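Local coordinates for F420-dependent methylenetetrahydromethanopterin dehydrogenase (Methanopyrus kandleri, PDB 3IQF) that catalyses the reversible, coenzyme F420-dependent reduction of methenyl-tetrahydromethanopterin to methylene-tetrahydromethanopterin in methanogenesis from carbon dioxide, at the E4M site. Residues are numbered along the deposited sequence; one frame, centred on the assembly and turned at random. Chains: chain A/B, F420-dependent methylenetetrahydromethanopterin dehydrogenase.

The E4M site. Residues chain A 13-15, 42, 123-125, 127-130, 137, 141, 144, 221-222, 230; chain B 26-28. With E4M (1-{4-[(6S,6aR,7R)-3-amino-6,7-dimethyl-1-oxo-1,2,5,6,6a,7-hexahydro-8H-imidazo[1,5-f]pteridin-10-ium-8-yl]phenyl}-1-deoxy-5-O-{5-O-[(S)-{[(1S)-1,3-dicarboxypropyl]oxy}(hydroxy)phosphoryl]-alpha-D-ribofuranosyl}-D-ribitol), chain C.
A:Arg129, with CG anti to the backbone N (chi1 -179°) and bent at chi3, turns one face of its guanidinium, off-centre, toward the ribose hydroxyl O2J of E4M, the substrate methenyl-tetrahydromethanopterin, modelled at partial occupancy; its backbone N donates to O2J at 2.9 Å. The elongated cleft illustrates recognition divided by chemistry, and it lies where two subunits of the hexamer meet: B:Arg27 crosses A:Arg129 with guanidinium planes nearly perpendicular, a repulsion that the salt bridge from B:Arg27 NH2 to B:Glu26 OE1 would help offset, and B:Ala28 CB packs on methyl C9M. At the pterin end polar groups read the ring. The amide ND2 of A:Asn13, roughly in its own plane, donates to N1 at 2.8 Å. A:Asn141 OD1 accepts from the amino group NA2 from above the carbonyl plane, while its ND2, 3.0 Å from N1, can donate there too. A:Met137 O fixes the flip of this amide by accepting from ND2. A:Leu125, its CG in the crowded position between backbone N and carbonyl carbon (chi1 49°), sets CD2 over the pyrimidine face, 3.4 Å from C8A, and A:Ala127 CB similarly caps the phenyl ring. In the ribose region A:Glu130 OE2 takes the hydroxyl O3J on its syn lone pair at 2.5 Å. A:Tyr230 OH steadies this carboxylate, donating to OE1 at 2.6 Å from above its plane. An alanine here in place of A:Glu130 would probably loosen the ribose, losing that acceptor and leaving A:Tyr230 without its carboxylate partner. Level with the pterin ring, beyond N3 and NA2, a water bridges both to A:Ala123 O, 2.7 Å from the water oxygen.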
ATOM      1  N   ASN A  13       0.596  31.869   3.533  1.00 27.99           N
ATOM      2  CA  ASN A  13       0.765  30.757   2.587  1.00 28.15           C
ATOM      3  C   ASN A  13      -0.487  29.934   2.462  1.00 27.69           C
ATOM      4  O   ASN A  13      -1.062  29.535   3.452  1.00 27.21           O
ATOM      5  CB  ASN A  13       1.910  29.807   2.995  1.00 28.25           C
ATOM      6  CG  ASN A  13       2.308  28.828   1.855  1.00 29.71           C
ATOM      7  OD1 ASN A  13       2.655  29.262   0.757  1.00 31.56           O
ATOM      8  ND2 ASN A  13       2.281  27.516   2.131  1.00 27.29           N
ATOM      9  N   LEU A  14      -0.876  29.707   1.216  1.00 27.95           N
ATOM     10  CA  LEU A  14      -1.904  28.752   0.842  1.00 28.08           C
ATOM     11  C   LEU A  14      -1.296  27.885  -0.242  1.00 27.58           C
ATOM     12  O   LEU A  14      -0.387  28.327  -0.955  1.00 26.94           O
ATOM     13  CB  LEU A  14      -3.070  29.558   0.265  1.00 28.51           C
ATOM     14  CG  LEU A  14      -4.432  29.619   0.952  1.00 30.35           C
ATOM     15  CD1 LEU A  14      -4.385  29.375   2.467  1.00 30.16           C
ATOM     16  CD2 LEU A  14      -5.141  30.889   0.547  1.00 30.59           C
ATOM     17  N   GLY A  15      -1.787  26.665  -0.399  1.00 27.14           N
ATOM     18  CA  GLY A  15      -1.348  25.837  -1.516  1.00 27.53           C
ATOM     19  C   GLY A  15      -1.555  26.534  -2.853  1.00 27.11           C
ATOM     20  O   GLY A  15      -0.701  26.506  -3.718  1.00 27.12           O
ATOM     21  N   VAL A  42       5.579  34.570   5.070  1.00 28.63           N
ATOM     22  CA  VAL A  42       4.459  34.054   5.835  1.00 29.03           C
ATOM     23  C   VAL A  42       3.678  35.123   6.635  1.00 29.75           C
ATOM     24  O   VAL A  42       2.574  34.845   7.126  1.00 29.39           O
ATOM     25  CB  VAL A  42       4.924  32.994   6.853  1.00 28.88           C
ATOM     26  CG1 VAL A  42       5.667  31.863   6.170  1.00 29.32           C
ATOM     27  CG2 VAL A  42       5.756  33.646   7.951  1.00 29.65           C
ATOM     28  N   ALA A 123      -6.902  24.070   2.935  1.00 26.78           N
ATOM     29  CA  ALA A 123      -7.246  24.116   4.364  1.00 26.13           C
ATOM     30  C   ALA A 123      -6.130  24.663   5.220  1.00 26.03           C
ATOM     31  O   ALA A 123      -4.968  24.373   4.962  1.00 26.47           O
ATOM     32  CB  ALA A 123      -7.588  22.742   4.839  1.00 26.58           C
ATOM     33  N   MET A 124      -6.482  25.417   6.268  1.00 25.58           N
ATOM     34  CA  MET A 124      -5.482  25.811   7.253  1.00 25.69           C
ATOM     35  C   MET A 124      -4.895  24.577   7.950  1.00 25.63           C
ATOM     36  O   MET A 124      -5.623  23.646   8.295  1.00 24.72           O
ATOM     37  CB  MET A 124      -6.061  26.735   8.308  1.00 25.93           C
ATOM     38  CG  MET A 124      -5.006  27.246   9.268  1.00 27.69           C
ATOM     39  SD  MET A 124      -5.699  28.198  10.622  1.00 31.79           S
ATOM     40  CE  MET A 124      -6.428  26.946  11.652  1.00 30.01           C
ATOM     41  N   LEU A 125      -3.587  24.628   8.180  1.00 25.48           N
ATOM     42  CA  LEU A 125      -2.868  23.553   8.848  1.00 25.86           C
ATOM     43  C   LEU A 125      -2.912  23.692  10.386  1.00 25.86           C
ATOM     44  O   LEU A 125      -3.501  24.623  10.929  1.00 25.04           O
ATOM     45  CB  LEU A 125      -1.423  23.454   8.316  1.00 26.02           C
ATOM     46  CG  LEU A 125      -0.553  24.716   8.217  1.00 26.84           C
ATOM     47  CD1 LEU A 125      -0.335  25.315   9.593  1.00 28.67           C
ATOM     48  CD2 LEU A 125       0.779  24.392   7.548  1.00 27.39           C
ATOM     49  N   ALA A 127      -1.437  24.705  13.187  1.00 25.67           N
ATOM     50  CA  ALA A 127      -0.371  25.647  13.570  1.00 25.65           C
ATOM     51  C   ALA A 127      -0.264  25.873  15.105  1.00 25.16           C
ATOM     52  O   ALA A 127      -0.573  26.964  15.636  1.00 26.03           O
ATOM     53  CB  ALA A 127      -0.571  26.999  12.815  1.00 26.43           C
ATOM     54  N   ARG A 128       0.188  24.826  15.799  1.00 24.30           N
ATOM     55  CA  ARG A 128       0.509  24.889  17.212  1.00 23.80           C
ATOM     56  C   ARG A 128       1.979  24.522  17.347  1.00 23.76           C
ATOM     57  O   ARG A 128       2.438  23.562  16.711  1.00 24.22           O
ATOM     58  CB  ARG A 128      -0.341  23.890  18.003  1.00 23.81           C
ATOM     59  CG  ARG A 128      -1.813  24.266  18.153  1.00 24.78           C
ATOM     60  CD  ARG A 128      -1.982  25.475  19.051  1.00 24.43           C
ATOM     61  NE  ARG A 128      -3.333  25.578  19.557  1.00 22.36           N
ATOM     62  CZ  ARG A 128      -3.720  26.387  20.520  1.00 21.84           C
ATOM     63  NH1 ARG A 128      -4.984  26.347  20.894  1.00 23.82           N
ATOM     64  NH2 ARG A 128      -2.867  27.223  21.116  1.00 22.83           N
ATOM     65  N   ARG A 129       2.721  25.300  18.142  1.00 23.63           N
ATOM     66  CA  ARG A 129       4.197  25.137  18.258  1.00 23.63           C
ATOM     67  C   ARG A 129       4.637  23.716  18.627  1.00 23.07           C
ATOM     68  O   ARG A 129       5.679  23.270  18.218  1.00 22.95           O
ATOM     69  CB  ARG A 129       4.744  26.123  19.313  1.00 23.45           C
ATOM     70  CG  ARG A 129       6.277  26.049  19.502  1.00 24.33           C
ATOM     71  CD  ARG A 129       6.810  27.196  20.383  1.00 25.09           C
ATOM     72  NE  ARG A 129       6.379  28.482  19.853  1.00 25.68           N
ATOM     73  CZ  ARG A 129       5.494  29.295  20.434  1.00 29.17           C
ATOM     74  NH1 ARG A 129       5.168  30.417  19.826  1.00 31.01           N
ATOM     75  NH2 ARG A 129       4.937  29.022  21.617  1.00 28.69           N
ATOM     76  N   GLU A 130       3.826  23.026  19.424  1.00 23.47           N
ATOM     77  CA  GLU A 130       4.171  21.692  19.933  1.00 24.06           C
ATOM     78  C   GLU A 130       4.167  20.633  18.823  1.00 23.78           C
ATOM     79  O   GLU A 130       4.774  19.553  18.966  1.00 24.79           O
ATOM     80  CB  GLU A 130       3.177  21.275  21.039  1.00 23.89           C
ATOM     81  CG  GLU A 130       3.094  22.224  22.234  1.00 24.63           C
ATOM     82  CD  GLU A 130       2.059  23.370  22.066  1.00 25.07           C
ATOM     83  OE1 GLU A 130       1.637  23.953  23.082  1.00 24.25           O
ATOM     84  OE2 GLU A 130       1.687  23.702  20.916  1.00 24.79           O
ATOM     85  N   MET A 137       5.274  21.505   8.577  1.00 22.51           N
ATOM     86  CA  MET A 137       4.650  22.484   7.689  1.00 23.83           C
ATOM     87  C   MET A 137       4.845  22.117   6.181  1.00 22.81           C
ATOM     88  O   MET A 137       3.897  22.203   5.370  1.00 22.39           O
ATOM     89  CB  MET A 137       5.197  23.878   8.012  1.00 24.00           C
ATOM     90  CG  MET A 137       4.639  24.988   7.151  1.00 26.48           C
ATOM     91  SD  MET A 137       5.542  25.186   5.617  1.00 33.42           S
ATOM     92  CE  MET A 137       7.123  25.872   6.182  1.00 33.29           C
ATOM     93  N   ASN A 141       2.133  20.802   3.317  1.00 23.56           N
ATOM     94  CA  ASN A 141       2.067  21.486   2.039  1.00 23.57           C
ATOM     95  C   ASN A 141       2.290  20.535   0.880  1.00 23.48           C
ATOM     96  O   ASN A 141       1.718  20.716  -0.179  1.00 23.85           O
ATOM     97  CB  ASN A 141       3.039  22.693   2.013  1.00 24.08           C
ATOM     98  CG  ASN A 141       2.389  23.941   2.545  1.00 25.97           C
ATOM     99  OD1 ASN A 141       1.713  24.625   1.801  1.00 28.18           O
ATOM    100  ND2 ASN A 141       2.534  24.216   3.846  1.00 26.28           N
ATOM    101  N   LEU A 144      -1.097  18.651   0.594  1.00 23.00           N
ATOM    102  CA  LEU A 144      -2.100  19.537   0.042  1.00 23.15           C
ATOM    103  C   LEU A 144      -1.889  19.829  -1.458  1.00 23.15           C
ATOM    104  O   LEU A 144      -2.851  19.869  -2.232  1.00 22.24           O
ATOM    105  CB  LEU A 144      -2.088  20.830   0.783  1.00 23.87           C
ATOM    106  CG  LEU A 144      -3.060  21.892   0.310  1.00 25.63           C
ATOM    107  CD1 LEU A 144      -4.545  21.520   0.519  1.00 28.00           C
ATOM    108  CD2 LEU A 144      -2.663  23.147   1.086  1.00 27.79           C
ATOM    109  N   CYS A 221      -6.522  25.052  16.861  1.00 25.25           N
ATOM    110  CA  CYS A 221      -5.722  26.285  16.987  1.00 25.72           C
ATOM    111  C   CYS A 221      -6.419  27.415  17.701  1.00 26.14           C
ATOM    112  O   CYS A 221      -5.733  28.221  18.350  1.00 26.34           O
ATOM    113  CB  CYS A 221      -5.300  26.788  15.623  1.00 25.41           C
ATOM    114  SG  CYS A 221      -4.112  25.735  14.895  1.00 25.43           S
ATOM    115  N   PHE A 222      -7.749  27.493  17.571  1.00 26.68           N
ATOM    116  CA  PHE A 222      -8.507  28.648  18.060  1.00 27.15           C
ATOM    117  C   PHE A 222      -9.557  28.361  19.133  1.00 27.95           C
ATOM    118  O   PHE A 222     -10.016  29.294  19.807  1.00 27.47           O
ATOM    119  CB  PHE A 222      -9.207  29.361  16.890  1.00 27.68           C
ATOM    120  CG  PHE A 222      -8.257  29.894  15.834  1.00 27.84           C
ATOM    121  CD1 PHE A 222      -7.319  30.860  16.156  1.00 29.24           C
ATOM    122  CD2 PHE A 222      -8.334  29.460  14.536  1.00 28.83           C
ATOM    123  CE1 PHE A 222      -6.447  31.357  15.195  1.00 30.24           C
ATOM    124  CE2 PHE A 222      -7.464  29.951  13.555  1.00 29.47           C
ATOM    125  CZ  PHE A 222      -6.526  30.897  13.884  1.00 29.35           C
ATOM    126  N   TYR A 230      -5.375  19.765  22.279  1.00 22.69           N
ATOM    127  CA  TYR A 230      -5.168  20.436  20.978  1.00 22.42           C
ATOM    128  C   TYR A 230      -4.028  19.866  20.182  1.00 21.96           C
ATOM    129  O   TYR A 230      -4.086  19.857  18.946  1.00 22.84           O
ATOM    130  CB  TYR A 230      -5.141  21.984  21.053  1.00 23.19           C
ATOM    131  CG  TYR A 230      -3.957  22.685  21.711  1.00 23.90           C
ATOM    132  CD1 TYR A 230      -4.166  23.559  22.775  1.00 27.19           C
ATOM    133  CD2 TYR A 230      -2.652  22.529  21.245  1.00 25.56           C
ATOM    134  CE1 TYR A 230      -3.087  24.237  23.385  1.00 25.91           C
ATOM    135  CE2 TYR A 230      -1.580  23.190  21.860  1.00 25.56           C
ATOM    136  CZ  TYR A 230      -1.806  24.048  22.927  1.00 25.44           C
ATOM    137  OH  TYR A 230      -0.759  24.729  23.555  1.00 22.75           O
TER
ATOM    138  N   GLU B  26       7.589  29.226  10.435  1.00 24.87           N
ATOM    139  CA  GLU B  26       6.531  28.271  10.066  1.00 25.33           C
ATOM    140  C   GLU B  26       5.142  28.561  10.600  1.00 24.79           C
ATOM    141  O   GLU B  26       4.153  27.995  10.088  1.00 25.09           O
ATOM    142  CB  GLU B  26       6.944  26.844  10.491  1.00 25.28           C
ATOM    143  CG  GLU B  26       6.952  26.618  12.010  1.00 25.45           C
ATOM    144  CD  GLU B  26       8.242  27.038  12.678  1.00 27.32           C
ATOM    145  OE1 GLU B  26       8.362  26.779  13.886  1.00 27.53           O
ATOM    146  OE2 GLU B  26       9.144  27.629  12.018  1.00 30.16           O
ATOM    147  N   ARG B  27       5.055  29.394  11.642  1.00 24.15           N
ATOM    148  CA  ARG B  27       3.758  29.854  12.139  1.00 24.07           C
ATOM    149  C   ARG B  27       3.616  31.371  12.105  1.00 24.54           C
ATOM    150  O   ARG B  27       2.684  31.919  12.704  1.00 23.63           O
ATOM    151  CB  ARG B  27       3.510  29.355  13.557  1.00 23.63           C
ATOM    152  CG  ARG B  27       3.208  27.836  13.679  1.00 24.88           C
ATOM    153  CD  ARG B  27       3.233  27.441  15.137  1.00 25.70           C
ATOM    154  NE  ARG B  27       4.315  28.194  15.759  1.00 27.31           N
ATOM    155  CZ  ARG B  27       5.585  27.802  15.817  1.00 26.62           C
ATOM    156  NH1 ARG B  27       6.513  28.615  16.337  1.00 28.39           N
ATOM    157  NH2 ARG B  27       5.933  26.621  15.387  1.00 25.29           N
ATOM    158  N   ALA B  28       4.543  32.051  11.434  1.00 25.14           N
ATOM    159  CA  ALA B  28       4.505  33.500  11.321  1.00 25.89           C
ATOM    160  C   ALA B  28       4.591  34.218  12.662  1.00 26.63           C
ATOM    161  O   ALA B  28       4.162  35.367  12.766  1.00 27.42           O
ATOM    162  CB  ALA B  28       3.223  33.948  10.581  1.00 25.90           C
TER
HETATM  163  N1  E4M C 284       0.690  26.599   4.305  0.90 42.17           N
HETATM  164  C2  E4M C 284      -0.549  26.293   3.869  0.90 40.46           C
HETATM  165  N3  E4M C 284      -1.636  26.583   4.648  0.90 42.84           N
HETATM  166  C4  E4M C 284      -1.497  27.170   5.874  0.90 43.62           C
HETATM  167  N5  E4M C 284       0.081  28.069   7.554  0.90 43.51           N
HETATM  168  C6  E4M C 284       1.218  28.984   7.614  0.90 44.12           C
HETATM  169  C7  E4M C 284       2.420  28.122   7.207  0.90 42.89           C
HETATM  170  N8  E4M C 284       2.136  27.450   5.936  0.90 41.57           N
HETATM  171  C9  E4M C 284       1.192  29.554   9.064  0.90 44.81           C
HETATM  172  PA  E4M C 284       1.748  28.631  25.955  0.90 73.05           P
HETATM  173  C10 E4M C 284      -0.874  28.647   8.466  0.90 42.35           C
HETATM  174  N10 E4M C 284      -0.248  29.554   9.401  0.90 45.74           N
HETATM  175  C11 E4M C 284      -2.037  30.520  13.113  0.90 45.99           C
HETATM  176  C12 E4M C 284      -0.650  30.553  12.973  0.90 45.74           C
HETATM  177  C13 E4M C 284      -0.068  30.224  11.754  0.90 43.93           C
HETATM  178  C14 E4M C 284      -0.850  29.884  10.653  0.90 45.06           C
HETATM  179  C15 E4M C 284      -2.260  29.855  10.785  0.90 43.89           C
HETATM  180  C16 E4M C 284      -2.836  30.157  12.015  0.90 45.78           C
HETATM  181  O2A E4M C 284       2.790  29.574  25.341  0.90 71.41           O
HETATM  182  C1J E4M C 284       0.380  29.166  20.473  0.90 53.03           C
HETATM  183  O1A E4M C 284       2.288  27.468  26.777  0.90 70.42           O
HETATM  184  C2J E4M C 284       1.655  28.363  20.221  0.90 53.67           C
HETATM  185  O2J E4M C 284       1.782  27.990  18.851  0.90 51.84           O
HETATM  186  O3A E4M C 284       0.527  29.306  26.541  0.90 71.22           O
HETATM  187  C3J E4M C 284       1.570  27.191  21.183  0.90 55.00           C
HETATM  188  O3J E4M C 284       0.869  26.096  20.645  0.90 53.39           O
HETATM  189  C4A E4M C 284      -0.204  27.467   6.322  0.90 43.38           C
HETATM  190  C4J E4M C 284       0.735  27.749  22.320  0.90 58.48           C
HETATM  191  O4J E4M C 284      -0.068  28.799  21.778  0.90 56.49           O
HETATM  192  C5J E4M C 284       1.623  28.347  23.384  0.90 62.29           C
HETATM  193  O5J E4M C 284       1.162  27.884  24.643  0.90 68.62           O
HETATM  194  C7M E4M C 284       3.716  28.935   7.061  0.90 41.25           C
HETATM  195  C8A E4M C 284       0.881  27.175   5.515  0.90 41.96           C
HETATM  196  C9M E4M C 284       1.809  30.962   9.127  0.90 45.45           C
HETATM  197  NA2 E4M C 284      -0.685  25.725   2.647  0.90 39.40           N
HETATM  198  OH4 E4M C 284      -2.506  27.416   6.596  0.90 40.94           O
HETATM  199  CX1 E4M C 284      -2.681  30.859  14.445  0.90 46.86           C
HETATM  200  CX2 E4M C 284      -2.191  29.977  15.584  0.90 47.39           C
HETATM  201  OX2 E4M C 284      -2.765  28.662  15.477  0.90 48.99           O
HETATM  202  CX3 E4M C 284      -2.623  30.535  16.937  0.90 49.05           C
HETATM  203  OX3 E4M C 284      -2.078  31.827  17.207  0.90 48.98           O
HETATM  204  CX4 E4M C 284      -2.211  29.565  18.031  0.90 48.81           C
HETATM  205  OX4 E4M C 284      -3.067  29.773  19.147  0.90 51.63           O
HETATM  206  CX5 E4M C 284      -0.766  29.700  18.452  0.90 48.61           C
HETATM  207  OX5 E4M C 284      -0.650  28.826  19.569  0.90 49.43           O
HETATM  208  O   HOH W   1      -3.580  25.745   3.126  1.00 32.59           O